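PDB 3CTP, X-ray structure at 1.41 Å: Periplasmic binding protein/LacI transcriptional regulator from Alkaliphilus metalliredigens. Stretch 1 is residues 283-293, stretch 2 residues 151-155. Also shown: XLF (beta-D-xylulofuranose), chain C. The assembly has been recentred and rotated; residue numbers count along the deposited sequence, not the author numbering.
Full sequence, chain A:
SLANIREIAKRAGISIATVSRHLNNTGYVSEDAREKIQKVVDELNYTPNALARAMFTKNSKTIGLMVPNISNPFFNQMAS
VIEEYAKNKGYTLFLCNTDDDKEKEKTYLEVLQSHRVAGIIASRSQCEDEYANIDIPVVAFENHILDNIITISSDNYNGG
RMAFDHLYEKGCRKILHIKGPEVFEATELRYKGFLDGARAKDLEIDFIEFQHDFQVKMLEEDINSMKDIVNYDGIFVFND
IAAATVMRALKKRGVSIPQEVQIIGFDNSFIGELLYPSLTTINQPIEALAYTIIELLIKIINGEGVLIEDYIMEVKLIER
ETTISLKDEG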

# COMPACT_ATOMS: atom_id res chain seq x y z
N ASN A 283 -2.27 -14.69 11.31
CA ASN A 283 -1.93 -14.85 9.91
C ASN A 283 -3.11 -15.20 9.02
O ASN A 283 -3.76 -16.22 9.26
CB ASN A 283 -0.90 -15.99 9.78
CG ASN A 283 -0.35 -16.13 8.38
OD1 ASN A 283 0.44 -15.29 7.93
ND2 ASN A 283 -0.75 -17.20 7.67
N GLN A 284 -3.36 -14.40 7.98
CA GLN A 284 -4.16 -14.88 6.84
C GLN A 284 -3.24 -15.46 5.78
O GLN A 284 -2.23 -14.82 5.42
CB GLN A 284 -4.94 -13.73 6.19
CG GLN A 284 -6.02 -13.14 7.06
CD GLN A 284 -7.05 -12.40 6.23
OE1 GLN A 284 -7.79 -13.03 5.48
NE2 GLN A 284 -7.14 -11.07 6.39
N PRO A 285 -3.55 -16.67 5.30
CA PRO A 285 -2.60 -17.35 4.41
C PRO A 285 -2.75 -16.87 2.98
O PRO A 285 -3.48 -17.48 2.17
CB PRO A 285 -2.98 -18.83 4.53
CG PRO A 285 -4.47 -18.80 4.87
CD PRO A 285 -4.66 -17.55 5.73
N ILE A 286 -2.10 -15.75 2.67
CA ILE A 286 -2.29 -15.10 1.39
C ILE A 286 -2.02 -16.04 0.21
O ILE A 286 -2.76 -16.04 -0.78
CB ILE A 286 -1.40 -13.83 1.29
CG1 ILE A 286 -1.96 -12.78 2.27
CG2 ILE A 286 -1.39 -13.28 -0.11
CD1 ILE A 286 -1.16 -11.44 2.31
N GLU A 287 -0.96 -16.85 0.30
CA GLU A 287 -0.67 -17.75 -0.83
C GLU A 287 -1.82 -18.74 -1.04
O GLU A 287 -2.24 -18.99 -2.20
CB GLU A 287 0.65 -18.52 -0.64
CG GLU A 287 1.87 -17.62 -0.73
CD GLU A 287 2.30 -17.34 -2.15
OE1 GLU A 287 2.00 -18.17 -3.04
OE2 GLU A 287 2.97 -16.31 -2.37
N ALA A 288 -2.31 -19.36 0.03
CA ALA A 288 -3.43 -20.30 -0.12
C ALA A 288 -4.70 -19.60 -0.59
O ALA A 288 -5.47 -20.15 -1.40
CB ALA A 288 -3.70 -21.04 1.20
N LEU A 289 -4.97 -18.40 -0.08
CA LEU A 289 -6.17 -17.66 -0.52
C LEU A 289 -6.08 -17.36 -2.01
O LEU A 289 -7.04 -17.56 -2.75
CB LEU A 289 -6.29 -16.34 0.24
CG LEU A 289 -6.66 -16.49 1.71
CD1 LEU A 289 -6.36 -15.17 2.44
CD2 LEU A 289 -8.16 -16.86 1.86
N ALA A 290 -4.92 -16.85 -2.44
CA ALA A 290 -4.76 -16.46 -3.84
C ALA A 290 -4.84 -17.67 -4.76
O ALA A 290 -5.48 -17.63 -5.81
CB ALA A 290 -3.40 -15.73 -4.02
N TYR A 291 -4.15 -18.74 -4.38
CA TYR A 291 -4.21 -19.97 -5.14
C TYR A 291 -5.66 -20.43 -5.32
O TYR A 291 -6.10 -20.78 -6.43
CB TYR A 291 -3.40 -21.08 -4.43
CG TYR A 291 -3.62 -22.47 -5.00
CD1 TYR A 291 -2.93 -22.89 -6.11
CD2 TYR A 291 -4.54 -23.33 -4.43
CE1 TYR A 291 -3.14 -24.15 -6.66
CE2 TYR A 291 -4.75 -24.61 -4.96
CZ TYR A 291 -4.04 -25.00 -6.07
OH TYR A 291 -4.24 -26.26 -6.59
N THR A 292 -6.39 -20.42 -4.22
CA THR A 292 -7.75 -20.95 -4.20
C THR A 292 -8.68 -20.09 -5.05
O THR A 292 -9.48 -20.59 -5.82
CB THR A 292 -8.23 -21.06 -2.75
OG1 THR A 292 -7.38 -22.01 -2.09
CG2 THR A 292 -9.70 -21.54 -2.66
N ILE A 293 -8.56 -18.77 -4.90
CA ILE A 293 -9.42 -17.86 -5.64
C ILE A 293 -9.22 -18.09 -7.14
O ILE A 293 -10.19 -18.19 -7.91
CB ILE A 293 -9.04 -16.41 -5.28
CG1 ILE A 293 -9.50 -16.07 -3.85
CG2 ILE A 293 -9.55 -15.42 -6.31
CD1 ILE A 293 -8.92 -14.75 -3.29
O4 XLF C . -12.16 -7.34 5.81
C4 XLF C . -11.03 -7.65 6.63
C5 XLF C . -10.65 -6.39 7.39
O5 XLF C . -9.43 -5.92 6.80
C3 XLF C . -9.81 -7.97 5.78
O3 XLF C . -9.48 -9.36 5.81
C2 XLF C . -8.75 -7.13 6.45
O2 XLF C . -8.28 -7.77 7.65
C1 XLF C . -7.60 -6.79 5.53
O1 XLF C . -6.70 -5.89 6.20
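Stretch 2 (151-155) TISSD

A strand that packs beside a helix presents its side chains alternately to the helix and to the other side, and a short segment of this LacI-type regulator illustrates the rule. Residues 151-154 form an extended strand that runs almost exactly antiparallel to helix 286-293: the angle between their N-to-C directions is 175°, and the axes approach to 8.9 Å. Because of this opposed direction, the beginning of the strand lies by the later helical residues, and its end reaches the loop that leads into the helix.

Thr151 opens the strand in a regular extended conformation (phi/psi -116/127) but makes no contact with stretch 1. Ile152, similarly extended at -111/138, is the first to engage. Its CA-to-CB bond points toward the helix, and its CA lies 6.7 Å from the CA of Ile293. The chi1 m, chi2 p rotamer accompanies a packing in which one methyl, Ile152 CG2, meets three helical side chains: it lies 3.9 Å from Leu289 CD2, 4.0 Å from Ile293 CG1 and 4.2 Å from Thr292 CG2. Thr292 can offer its methyl here while its hydroxyl is satisfied within the helix, Thr292 OG1 donating to Ala288 O at 2.8 Å.

Ser153 follows with phi/psi of -155/166, and the alternation turns its CA-to-CB bond away from the helix. Contact at this position therefore passes to the backbone: Ser153 O lies 3.7 Å from Leu289 CD2, with the two CA atoms of Ser153 and Leu289 7.2 Å apart.

At Ser154 (-80/170) the CA-to-CB bond points toward stretch 1 again, and the character of the contact changes from apolar to polar. Ser154 OG donates a short hydrogen bond of 2.6 Å to Gln284 OE1. The CA-to-CB bond of Gln284 points sideways, but the end of its side chain comes nearer to the strand, bringing the amide within reach; the CA atoms of Gln284 and Ser154 are 6.0 Å apart. A water reinforces the link, accepting from Ser154 N at 3.0 Å and donating to Gln284 OE1 at 2.8 Å. The other end of the same amide serves the ligand, Gln284 NE2 donating to O3 of the xylulofuranose at 3.0 Å. Carbon atoms also pack against the serine hydroxyl, with Leu289 CD1 at 3.5 Å and Pro285 CD at 3.6 Å from Ser154 OG.

Asp155 leaves the strand and the interface together. Its CA-to-CB bond points sideways, the side chain makes no contact with stretch 1, and it caps a backbone nitrogen of the helix that follows.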

# COMPACT_ATOMS: atom_id res chain seq x y z
N THR A 151 -17.62 -18.12 -2.23
CA THR A 151 -16.96 -17.14 -1.35
C THR A 151 -15.75 -17.80 -0.69
O THR A 151 -15.86 -18.89 -0.08
CB THR A 151 -17.94 -16.68 -0.23
OG1 THR A 151 -19.19 -16.27 -0.81
CG2 THR A 151 -17.35 -15.54 0.58
N ILE A 152 -14.58 -17.16 -0.81
CA ILE A 152 -13.34 -17.65 -0.23
C ILE A 152 -12.98 -16.68 0.91
O ILE A 152 -13.07 -15.46 0.75
CB ILE A 152 -12.19 -17.61 -1.29
CG1 ILE A 152 -12.50 -18.48 -2.53
CG2 ILE A 152 -10.86 -18.08 -0.68
CD1 ILE A 152 -13.29 -17.73 -3.70
N SER A 153 -12.53 -17.20 2.03
CA SER A 153 -12.18 -16.34 3.14
C SER A 153 -11.18 -17.01 4.04
O SER A 153 -10.96 -18.21 3.90
CB SER A 153 -13.45 -16.04 3.92
OG SER A 153 -13.19 -15.10 4.95
N SER A 154 -10.53 -16.26 4.94
CA SER A 154 -9.80 -16.90 6.02
C SER A 154 -10.78 -17.31 7.12
O SER A 154 -11.93 -16.90 7.10
CB SER A 154 -8.75 -15.97 6.62
OG SER A 154 -7.73 -15.65 5.67
N ASP A 155 -10.31 -18.10 8.08
CA ASP A 155 -11.14 -18.53 9.20
C ASP A 155 -11.23 -17.43 10.24
O ASP A 155 -10.59 -17.46 11.29
CB ASP A 155 -10.56 -19.83 9.78
CG ASP A 155 -11.45 -20.46 10.81
OD1 ASP A 155 -12.53 -19.90 11.13
OD2 ASP A 155 -11.01 -21.52 11.31
O HOH W 1 -10.53 -13.29 5.28